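Local coordinates for CbsA (Xanthomonas oryzae pv. oryzae, PDB 5XYH), which hydrolyses cellulose as a 1,4-beta-cellobiosidase (exoglucanase) of glycoside hydrolase family 6, probably releasing cellobiose from chain ends during attack on plant cell walls, at residues 69-80 against 130-141; 42-50 against 356-364. All coordinates share one frame; numbering follows the deposited sequence.

Contact 1 of 2, residues 69-80 against 130-141; sequences LQGHLNAALAQK and TLANPKYKGLRI
L73 is the knob of this contact: its branched end enters a hollow lined by T130, L131, Y136, L139 and I141. With CG beside the backbone N (chi1 -64°), the two methyls divide the hollow, CD1 packing against T130 CG2 at 3.7 Å and CD2 against I141 CD1 at 3.7 Å. Its CB lies over one face of the Y136 ring, 3.6 Å from the centroid and 20° off the normal, a CH-pi contact; K135 CB covers the opposite face, so the ring is sandwiched. One turn further, L77 fills the next notch, CD1 at the edge of the Y136 ring and CD2 3.8 Å from L139 CD2, which also meets A76 CB. N74 OD1 takes two hydrogen bonds, from Y136 OH and from the extended K135 chain at NZ, each 2.9 Å. The donors reach it from opposite faces of the amide plane, a grip that should limit rotation of the amide. T130 CG2 fills the hollow formed by L69, Q70 and L73, while a water links T130 OG1 to Q70 NE2; OG1 also bonds V126 O. The contact thus seats helix 69-79, the helix of the beta-alpha-beta crossover from strand 49-51 to strand 86-92, on the end of helix 113-131 and the turn leading into strand 140-145, with A76 and I141 both reaching V88 of strand 86-92.

Contact 2 of 2, residues 42-50 against 356-364; sequences VKSYPTYVW and AYVWGKGGG
The W359 indole meets Y45 in an offset edge-to-face pair: the tyrosine edge is turned toward the face of the six-membered ring, centroids 5.2 Å apart and planes at 67°. Y45 CD2 makes the closest approach, 3.4 Å from W359 CH2, and Y45 CB sits over the same benzo ring as a CH-pi donor. T47 CG2, anti to its carbonyl carbon, meets that ring differently, in its plane at CE3 (3.8 Å), and lies near G362 CA; V42 CG1 touches CZ3. Y48 lies across V358, its CE1 3.8 Å from V358 CB. W50 turns the edge of its indole to the chain at G360: NE1 donates to G360 O over 2.8 Å, with the oxygen 22° out of the indole plane and the N-H...O angle 146°. The backbone N of Y48 bonds W359 O at 3.1 Å, and waters bridge P46 O to W359 N and Y48 O to G362 N. W359 NE1 is held by M344 O, whereas Y48 OH is buried with no partner in the model. The contact spans the seam between strands 49-51 and 354-358, unpaired ends of the run of parallel strands, consistent with the distorted beta/alpha barrel of family 6. Its chemistry suggests a graded junction: apolar contacts dominate round the W359 indole, and bonds to main-chain atoms, direct or through water, dominate from Y48 to W50.

After its N-terminal helices the chain reaches 42-50, which ends in strand 49-51, then runs through helix 69-79 to strand 86-92 and helix 113-131. Contact 1 closes the shorter loop, with 49 residues between its segments, at the entry to strand 140-145. Contact 2 closes only when the chain reaches 356-364, after 305 intervening residues, so the first loop lies wholly within the second and the two do not cross. Contact 1 ties helix 69-79 to the end of helix 113-131 and the turn that follows it; contact 2 joins the strand 49-51 and strand 354-358 regions of the same sheet. Their centres are 18 Å apart, yet they touch, H72 NE2 packing 3.5 Å from V49 CG1.

Contact 1 of 2, residues 69-80 against 130-141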
loop_
_atom_site.group_PDB
_atom_site.type_symbol
_atom_site.label_atom_id
_atom_site.label_comp_id
_atom_site.label_asym_id
_atom_site.label_seq_id
_atom_site.Cartn_x
_atom_site.Cartn_y
_atom_site.Cartn_z
ATOM N N LEU A 69 1.976 18.862 -6.320
ATOM C CA LEU A 69 2.408 17.866 -7.294
ATOM C C LEU A 69 3.529 18.415 -8.164
ATOM O O LEU A 69 4.532 17.736 -8.395
ATOM C CB LEU A 69 1.230 17.403 -8.159
ATOM C CG LEU A 69 1.572 16.428 -9.302
ATOM C CD1 LEU A 69 2.331 15.166 -8.819
ATOM C CD2 LEU A 69 0.348 16.040 -10.115
ATOM N N GLN A 70 3.396 19.664 -8.631
ATOM C CA GLN A 70 4.472 20.253 -9.423
ATOM C C GLN A 70 5.742 20.431 -8.601
ATOM O O GLN A 70 6.852 20.256 -9.121
ATOM C CB GLN A 70 4.033 21.590 -10.007
ATOM C CG GLN A 70 2.814 21.478 -10.878
ATOM C CD GLN A 70 2.515 22.772 -11.584
ATOM O OE1 GLN A 70 3.382 23.649 -11.682
ATOM N NE2 GLN A 70 1.287 22.905 -12.090
ATOM N N GLY A 71 5.607 20.792 -7.321
ATOM C CA GLY A 71 6.787 20.901 -6.471
ATOM C C GLY A 71 7.522 19.577 -6.327
ATOM O O GLY A 71 8.758 19.534 -6.331
ATOM N N HIS A 72 6.771 18.483 -6.182
ATOM C CA HIS A 72 7.376 17.157 -6.150
ATOM C C HIS A 72 8.106 16.869 -7.446
ATOM O O HIS A 72 9.232 16.366 -7.439
ATOM C CB HIS A 72 6.308 16.090 -5.925
ATOM C CG HIS A 72 5.766 16.055 -4.538
ATOM N ND1 HIS A 72 6.547 15.764 -3.439
ATOM C CD2 HIS A 72 4.509 16.228 -4.073
ATOM C CE1 HIS A 72 5.793 15.775 -2.356
ATOM N NE2 HIS A 72 4.553 16.058 -2.714
ATOM N N LEU A 73 7.465 17.163 -8.572
ATOM C CA LEU A 73 8.071 16.845 -9.859
ATOM C C LEU A 73 9.299 17.709 -10.118
ATOM O O LEU A 73 10.272 17.245 -10.733
ATOM C CB LEU A 73 7.044 17.021 -10.971
ATOM C CG LEU A 73 5.848 16.066 -10.884
ATOM C CD1 LEU A 73 4.705 16.546 -11.768
ATOM C CD2 LEU A 73 6.276 14.654 -11.263
ATOM N N ASN A 74 9.262 18.963 -9.658
ATOM C CA ASN A 74 10.436 19.829 -9.729
ATOM C C ASN A 74 11.566 19.300 -8.862
ATOM O O ASN A 74 12.725 19.269 -9.298
ATOM C CB ASN A 74 10.064 21.249 -9.308
ATOM C CG ASN A 74 9.176 21.935 -10.320
ATOM O OD1 ASN A 74 9.090 21.504 -11.467
ATOM N ND2 ASN A 74 8.495 23.002 -9.899
ATOM N N ALA A 75 11.261 18.887 -7.629
ATOM C CA ALA A 75 12.314 18.336 -6.783
ATOM C C ALA A 75 12.908 17.081 -7.411
ATOM O O ALA A 75 14.127 16.860 -7.352
ATOM C CB ALA A 75 11.786 18.038 -5.380
ATOM N N ALA A 76 12.058 16.256 -8.033
ATOM C CA ALA A 76 12.538 15.032 -8.651
ATOM C C ALA A 76 13.546 15.341 -9.753
ATOM O O ALA A 76 14.554 14.642 -9.897
ATOM C CB ALA A 76 11.361 14.224 -9.203
ATOM N N LEU A 77 13.292 16.396 -10.528
ATOM C CA LEU A 77 14.220 16.802 -11.583
ATOM C C LEU A 77 15.605 17.073 -11.012
ATOM O O LEU A 77 16.618 16.618 -11.562
ATOM C CB LEU A 77 13.682 18.047 -12.297
ATOM C CG LEU A 77 12.489 17.836 -13.232
ATOM C CD1 LEU A 77 11.967 19.160 -13.771
ATOM C CD2 LEU A 77 12.857 16.898 -14.363
ATOM N N ALA A 78 15.653 17.769 -9.876
ATOM C CA ALA A 78 16.891 18.157 -9.221
ATOM C C ALA A 78 17.623 16.983 -8.592
ATOM O O ALA A 78 18.804 17.121 -8.251
ATOM C CB ALA A 78 16.593 19.209 -8.154
ATOM N N GLN A 79 16.963 15.837 -8.416
ATOM C CA GLN A 79 17.641 14.666 -7.894
ATOM C C GLN A 79 18.077 13.696 -8.983
ATOM O O GLN A 79 18.763 12.718 -8.667
ATOM C CB GLN A 79 16.743 13.935 -6.886
ATOM C CG GLN A 79 16.145 14.849 -5.822
ATOM C CD GLN A 79 15.248 14.107 -4.843
ATOM O OE1 GLN A 79 15.162 12.865 -4.864
ATOM N NE2 GLN A 79 14.571 14.860 -3.985
ATOM N N LYS A 80 17.719 13.946 -10.246
ATOM C CA LYS A 80 18.028 13.004 -11.316
ATOM C C LYS A 80 19.516 13.023 -11.652
ATOM O O LYS A 80 20.079 14.078 -11.952
ATOM C CB LYS A 80 17.207 13.324 -12.570
ATOM C CG LYS A 80 17.401 12.297 -13.692
ATOM C CD LYS A 80 16.648 12.663 -14.970
ATOM C CE LYS A 80 16.759 11.547 -16.016
ATOM N NZ LYS A 80 18.166 11.041 -16.245
ATOM N N THR A 130 -0.758 17.753 -15.556
ATOM C CA THR A 130 0.501 18.063 -14.887
ATOM C C THR A 130 1.599 17.089 -15.298
ATOM O O THR A 130 2.718 17.502 -15.630
ATOM C CB THR A 130 0.295 18.052 -13.373
ATOM O OG1 THR A 130 -0.725 19.005 -13.049
ATOM C CG2 THR A 130 1.593 18.410 -12.651
ATOM N N LEU A 131 1.308 15.787 -15.287
ATOM C CA LEU A 131 2.356 14.829 -15.624
ATOM C C LEU A 131 2.758 14.916 -17.094
ATOM O O LEU A 131 3.905 14.602 -17.438
ATOM C CB LEU A 131 1.920 13.399 -15.279
ATOM C CG LEU A 131 1.608 13.084 -13.818
ATOM C CD1 LEU A 131 1.097 11.661 -13.663
ATOM C CD2 LEU A 131 2.836 13.312 -12.937
ATOM N N ALA A 132 1.850 15.342 -17.976
ATOM C CA ALA A 132 2.179 15.354 -19.401
ATOM C C ALA A 132 3.085 16.518 -19.799
ATOM O O ALA A 132 3.502 16.586 -20.962
ATOM C CB ALA A 132 0.893 15.393 -20.235
ATOM N N ASN A 133 3.379 17.429 -18.876
ATOM C CA ASN A 133 4.196 18.606 -19.158
ATOM C C ASN A 133 5.562 18.191 -19.692
ATOM O O ASN A 133 6.294 17.464 -18.999
ATOM C CB ASN A 133 4.351 19.427 -17.877
ATOM C CG ASN A 133 5.068 20.752 -18.094
ATOM O OD1 ASN A 133 5.791 20.939 -19.065
ATOM N ND2 ASN A 133 4.904 21.670 -17.137
ATOM N N PRO A 134 5.965 18.649 -20.899
ATOM C CA PRO A 134 7.281 18.272 -21.451
ATOM C C PRO A 134 8.444 18.490 -20.484
ATOM O O PRO A 134 9.492 17.848 -20.610
ATOM C CB PRO A 134 7.420 19.181 -22.682
ATOM C CG PRO A 134 6.032 19.545 -23.051
ATOM C CD PRO A 134 5.228 19.572 -21.778
ATOM N N LYS A 135 8.262 19.390 -19.512
ATOM C CA LYS A 135 9.285 19.628 -18.496
ATOM C C LYS A 135 9.649 18.348 -17.753
ATOM O O LYS A 135 10.776 18.213 -17.257
ATOM C CB LYS A 135 8.796 20.695 -17.516
ATOM C CG LYS A 135 9.783 21.071 -16.432
ATOM C CD LYS A 135 9.172 22.090 -15.478
ATOM C CE LYS A 135 10.187 22.515 -14.413
ATOM N NZ LYS A 135 9.620 23.511 -13.471
ATOM N N TYR A 136 8.721 17.395 -17.677
ATOM C CA TYR A 136 8.887 16.204 -16.848
ATOM C C TYR A 136 9.074 14.921 -17.658
ATOM O O TYR A 136 9.013 13.822 -17.089
ATOM C CB TYR A 136 7.685 16.076 -15.918
ATOM C CG TYR A 136 7.426 17.302 -15.068
ATOM C CD1 TYR A 136 8.435 17.861 -14.284
ATOM C CD2 TYR A 136 6.173 17.904 -15.052
ATOM C CE1 TYR A 136 8.189 18.980 -13.498
ATOM C CE2 TYR A 136 5.923 19.020 -14.275
ATOM C CZ TYR A 136 6.934 19.555 -13.499
ATOM O OH TYR A 136 6.674 20.670 -12.728
ATOM N N LYS A 137 9.316 15.030 -18.970
ATOM C CA LYS A 137 9.469 13.845 -19.810
ATOM C C LYS A 137 10.653 12.980 -19.373
ATOM O O LYS A 137 10.654 11.773 -19.637
ATOM C CB LYS A 137 9.582 14.272 -21.293
ATOM C CG LYS A 137 10.956 14.798 -21.728
ATOM C CD LYS A 137 11.840 13.693 -22.375
ATOM C CE LYS A 137 13.344 13.968 -22.183
ATOM N NZ LYS A 137 14.136 12.700 -22.338
ATOM N N GLY A 138 11.651 13.552 -18.700
ATOM C CA GLY A 138 12.785 12.758 -18.256
ATOM C C GLY A 138 12.565 11.974 -16.978
ATOM O O GLY A 138 13.445 11.204 -16.581
ATOM N N LEU A 139 11.410 12.154 -16.337
ATOM C CA LEU A 139 11.016 11.427 -15.136
ATOM C C LEU A 139 10.158 10.225 -15.511
ATOM O O LEU A 139 9.357 10.290 -16.449
ATOM C CB LEU A 139 10.223 12.338 -14.197
ATOM C CG LEU A 139 10.829 13.687 -13.770
ATOM C CD1 LEU A 139 9.816 14.502 -12.999
ATOM C CD2 LEU A 139 12.075 13.495 -12.927
ATOM N N ARG A 140 10.315 9.136 -14.765
ATOM C CA ARG A 140 9.419 7.986 -14.850
ATOM C C ARG A 140 8.434 8.069 -13.688
ATOM O O ARG A 140 8.834 8.003 -12.521
ATOM C CB ARG A 140 10.205 6.679 -14.806
ATOM C CG ARG A 140 11.074 6.455 -16.026
ATOM C CD ARG A 140 11.772 5.107 -15.953
ATOM N NE ARG A 140 12.660 4.928 -17.100
ATOM C CZ ARG A 140 13.604 3.998 -17.183
ATOM N NH1 ARG A 140 13.813 3.154 -16.181
ATOM N NH2 ARG A 140 14.353 3.929 -18.273
ATOM N N ILE A 141 7.158 8.245 -14.003
ATOM C CA ILE A 141 6.119 8.368 -12.992
ATOM C C ILE A 141 5.541 6.976 -12.756
ATOM O O ILE A 141 5.105 6.317 -13.700
ATOM C CB ILE A 141 5.031 9.359 -13.433
ATOM C CG1 ILE A 141 5.658 10.661 -13.954
ATOM C CG2 ILE A 141 4.073 9.659 -12.282
ATOM C CD1 ILE A 141 6.508 11.371 -12.904
HETATM O O HOH W 1 -0.733 20.980 -11.189
#

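Contact 2 of 2, residues 42-50 against 356-364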
loop_
_atom_site.group_PDB
_atom_site.type_symbol
_atom_site.label_atom_id
_atom_site.label_comp_id
_atom_site.label_asym_id
_atom_site.label_seq_id
_atom_site.Cartn_x
_atom_site.Cartn_y
_atom_site.Cartn_z
ATOM N N VAL A 42 16.968 6.035 7.118
ATOM C CA VAL A 42 15.580 5.822 6.718
ATOM C C VAL A 42 15.100 6.952 5.813
ATOM O O VAL A 42 14.466 6.705 4.778
ATOM C CB VAL A 42 14.694 5.655 7.966
ATOM C CG1 VAL A 42 13.223 5.828 7.625
ATOM C CG2 VAL A 42 14.944 4.287 8.592
ATOM N N LYS A 43 15.431 8.204 6.150
ATOM C CA LYS A 43 14.992 9.294 5.286
ATOM C C LYS A 43 15.804 9.411 4.000
ATOM O O LYS A 43 15.517 10.302 3.197
ATOM C CB LYS A 43 15.005 10.635 6.035
ATOM C CG LYS A 43 16.358 11.133 6.447
ATOM C CD LYS A 43 16.294 12.585 6.879
ATOM C CE LYS A 43 17.649 13.068 7.389
ATOM N NZ LYS A 43 17.715 14.556 7.467
ATOM N N SER A 44 16.808 8.553 3.784
ATOM C CA SER A 44 17.513 8.550 2.506
ATOM C C SER A 44 16.795 7.721 1.445
ATOM O O SER A 44 17.223 7.721 0.283
ATOM C CB SER A 44 18.958 8.038 2.669
ATOM O OG SER A 44 19.048 6.639 2.938
ATOM N N TYR A 45 15.681 7.021 1.813
ATOM C CA TYR A 45 15.030 6.122 0.875
ATOM C C TYR A 45 13.830 6.791 0.217
ATOM O O TYR A 45 13.145 7.606 0.839
ATOM C CB TYR A 45 14.569 4.848 1.582
ATOM C CG TYR A 45 15.704 3.982 2.104
ATOM C CD1 TYR A 45 16.686 3.476 1.245
ATOM C CD2 TYR A 45 15.771 3.638 3.450
ATOM C CE1 TYR A 45 17.721 2.670 1.723
ATOM C CE2 TYR A 45 16.786 2.830 3.932
ATOM C CZ TYR A 45 17.766 2.356 3.065
ATOM O OH TYR A 45 18.771 1.549 3.567
ATOM N N PRO A 46 13.578 6.476 -1.056
ATOM C CA PRO A 46 12.377 6.994 -1.725
ATOM C C PRO A 46 11.115 6.514 -1.030
ATOM O O PRO A 46 11.030 5.359 -0.611
ATOM C CB PRO A 46 12.472 6.410 -3.140
ATOM C CG PRO A 46 13.901 6.069 -3.337
ATOM C CD PRO A 46 14.468 5.742 -1.975
ATOM N N THR A 47 10.121 7.404 -0.943
ATOM C CA THR A 47 8.796 7.087 -0.417
ATOM C C THR A 47 7.736 7.636 -1.365
ATOM O O THR A 47 7.947 8.648 -2.031
ATOM C CB THR A 47 8.568 7.669 1.005
ATOM O OG1 THR A 47 8.861 9.071 1.000
ATOM C CG2 THR A 47 9.454 6.970 2.038
ATOM N N TYR A 48 6.595 6.951 -1.435
ATOM C CA TYR A 48 5.557 7.338 -2.380
ATOM C C TYR A 48 4.760 8.532 -1.854
ATOM O O TYR A 48 4.580 8.704 -0.644
ATOM C CB TYR A 48 4.644 6.140 -2.680
ATOM C CG TYR A 48 5.169 5.336 -3.847
ATOM C CD1 TYR A 48 6.466 4.841 -3.826
ATOM C CD2 TYR A 48 4.392 5.106 -4.993
ATOM C CE1 TYR A 48 6.987 4.133 -4.885
ATOM C CE2 TYR A 48 4.913 4.388 -6.067
ATOM C CZ TYR A 48 6.212 3.913 -5.997
ATOM O OH TYR A 48 6.786 3.212 -7.029
ATOM N N VAL A 49 4.310 9.380 -2.782
ATOM C CA VAL A 49 3.540 10.584 -2.461
ATOM C C VAL A 49 2.055 10.287 -2.642
ATOM O O VAL A 49 1.607 10.023 -3.761
ATOM C CB VAL A 49 3.952 11.762 -3.356
ATOM C CG1 VAL A 49 3.002 12.931 -3.140
ATOM C CG2 VAL A 49 5.400 12.159 -3.100
ATOM N N TRP A 50 1.278 10.376 -1.562
ATOM C CA TRP A 50 -0.149 10.070 -1.613
ATOM C C TRP A 50 -0.914 11.302 -2.072
ATOM O O TRP A 50 -0.897 12.335 -1.393
ATOM C CB TRP A 50 -0.667 9.604 -0.247
ATOM C CG TRP A 50 -0.190 8.240 0.068
ATOM C CD1 TRP A 50 1.101 7.869 0.299
ATOM C CD2 TRP A 50 -0.981 7.048 0.171
ATOM N NE1 TRP A 50 1.166 6.522 0.540
ATOM C CE2 TRP A 50 -0.096 5.991 0.463
ATOM C CE3 TRP A 50 -2.346 6.772 0.045
ATOM C CZ2 TRP A 50 -0.528 4.678 0.624
ATOM C CZ3 TRP A 50 -2.777 5.464 0.217
ATOM C CH2 TRP A 50 -1.870 4.435 0.503
ATOM N N ALA A 356 9.835 -4.486 -8.122
ATOM C CA ALA A 356 10.514 -3.675 -7.117
ATOM C C ALA A 356 9.856 -3.886 -5.762
ATOM O O ALA A 356 8.673 -4.215 -5.691
ATOM C CB ALA A 356 10.478 -2.181 -7.482
ATOM N N TYR A 357 10.652 -3.745 -4.703
ATOM C CA TYR A 357 10.117 -3.445 -3.376
ATOM C C TYR A 357 10.048 -1.929 -3.254
ATOM O O TYR A 357 11.009 -1.242 -3.602
ATOM C CB TYR A 357 10.987 -4.018 -2.255
ATOM C CG TYR A 357 11.189 -5.524 -2.287
ATOM C CD1 TYR A 357 10.167 -6.388 -2.659
ATOM C CD2 TYR A 357 12.409 -6.075 -1.934
ATOM C CE1 TYR A 357 10.361 -7.772 -2.694
ATOM C CE2 TYR A 357 12.618 -7.444 -1.959
ATOM C CZ TYR A 357 11.593 -8.286 -2.336
ATOM O OH TYR A 357 11.812 -9.639 -2.358
ATOM N N VAL A 358 8.905 -1.404 -2.796
ATOM C CA VAL A 358 8.699 0.037 -2.702
ATOM C C VAL A 358 8.224 0.359 -1.288
ATOM O O VAL A 358 7.677 -0.490 -0.582
ATOM C CB VAL A 358 7.682 0.575 -3.740
ATOM C CG1 VAL A 358 8.121 0.254 -5.182
ATOM C CG2 VAL A 358 6.283 0.035 -3.458
ATOM N N TRP A 359 8.460 1.597 -0.868
ATOM C CA TRP A 359 7.851 2.093 0.365
ATOM C C TRP A 359 6.622 2.871 -0.079
ATOM O O TRP A 359 6.675 4.081 -0.317
ATOM C CB TRP A 359 8.826 2.940 1.174
ATOM C CG TRP A 359 9.832 2.117 1.891
ATOM C CD1 TRP A 359 10.038 0.770 1.758
ATOM C CD2 TRP A 359 10.756 2.568 2.884
ATOM N NE1 TRP A 359 11.036 0.365 2.597
ATOM C CE2 TRP A 359 11.505 1.449 3.294
ATOM C CE3 TRP A 359 11.033 3.815 3.457
ATOM C CZ2 TRP A 359 12.514 1.535 4.264
ATOM C CZ3 TRP A 359 12.042 3.903 4.419
ATOM C CH2 TRP A 359 12.766 2.772 4.811
ATOM N N GLY A 360 5.518 2.139 -0.248
ATOM C CA GLY A 360 4.272 2.765 -0.658
ATOM C C GLY A 360 3.771 3.757 0.365
ATOM O O GLY A 360 3.398 4.881 0.032
ATOM N N LYS A 361 3.760 3.361 1.626
ATOM C CA LYS A 361 3.456 4.277 2.710
ATOM C C LYS A 361 4.703 4.440 3.560
ATOM O O LYS A 361 5.182 3.465 4.151
ATOM C CB LYS A 361 2.288 3.772 3.553
ATOM C CG LYS A 361 2.053 4.625 4.792
ATOM C CD LYS A 361 0.605 5.049 4.908
ATOM C CE LYS A 361 0.379 5.812 6.218
ATOM N NZ LYS A 361 -1.029 6.268 6.306
ATOM N N GLY A 362 5.221 5.665 3.624
ATOM C CA GLY A 362 6.391 5.960 4.437
ATOM C C GLY A 362 6.163 5.729 5.917
ATOM O O GLY A 362 5.230 6.293 6.502
ATOM N N GLY A 363 6.997 4.884 6.527
ATOM C CA GLY A 363 6.853 4.532 7.926
ATOM C C GLY A 363 6.919 5.765 8.800
ATOM O O GLY A 363 7.805 6.603 8.609
ATOM N N GLY A 364 5.985 5.895 9.746
ATOM C CA GLY A 364 5.901 7.047 10.631
ATOM C C GLY A 364 4.633 7.860 10.451
ATOM O O GLY A 364 4.205 8.550 11.386
HETATM O O HOH W 2 9.748 3.643 -2.401
HETATM O O HOH W 3 4.164 7.862 2.109
#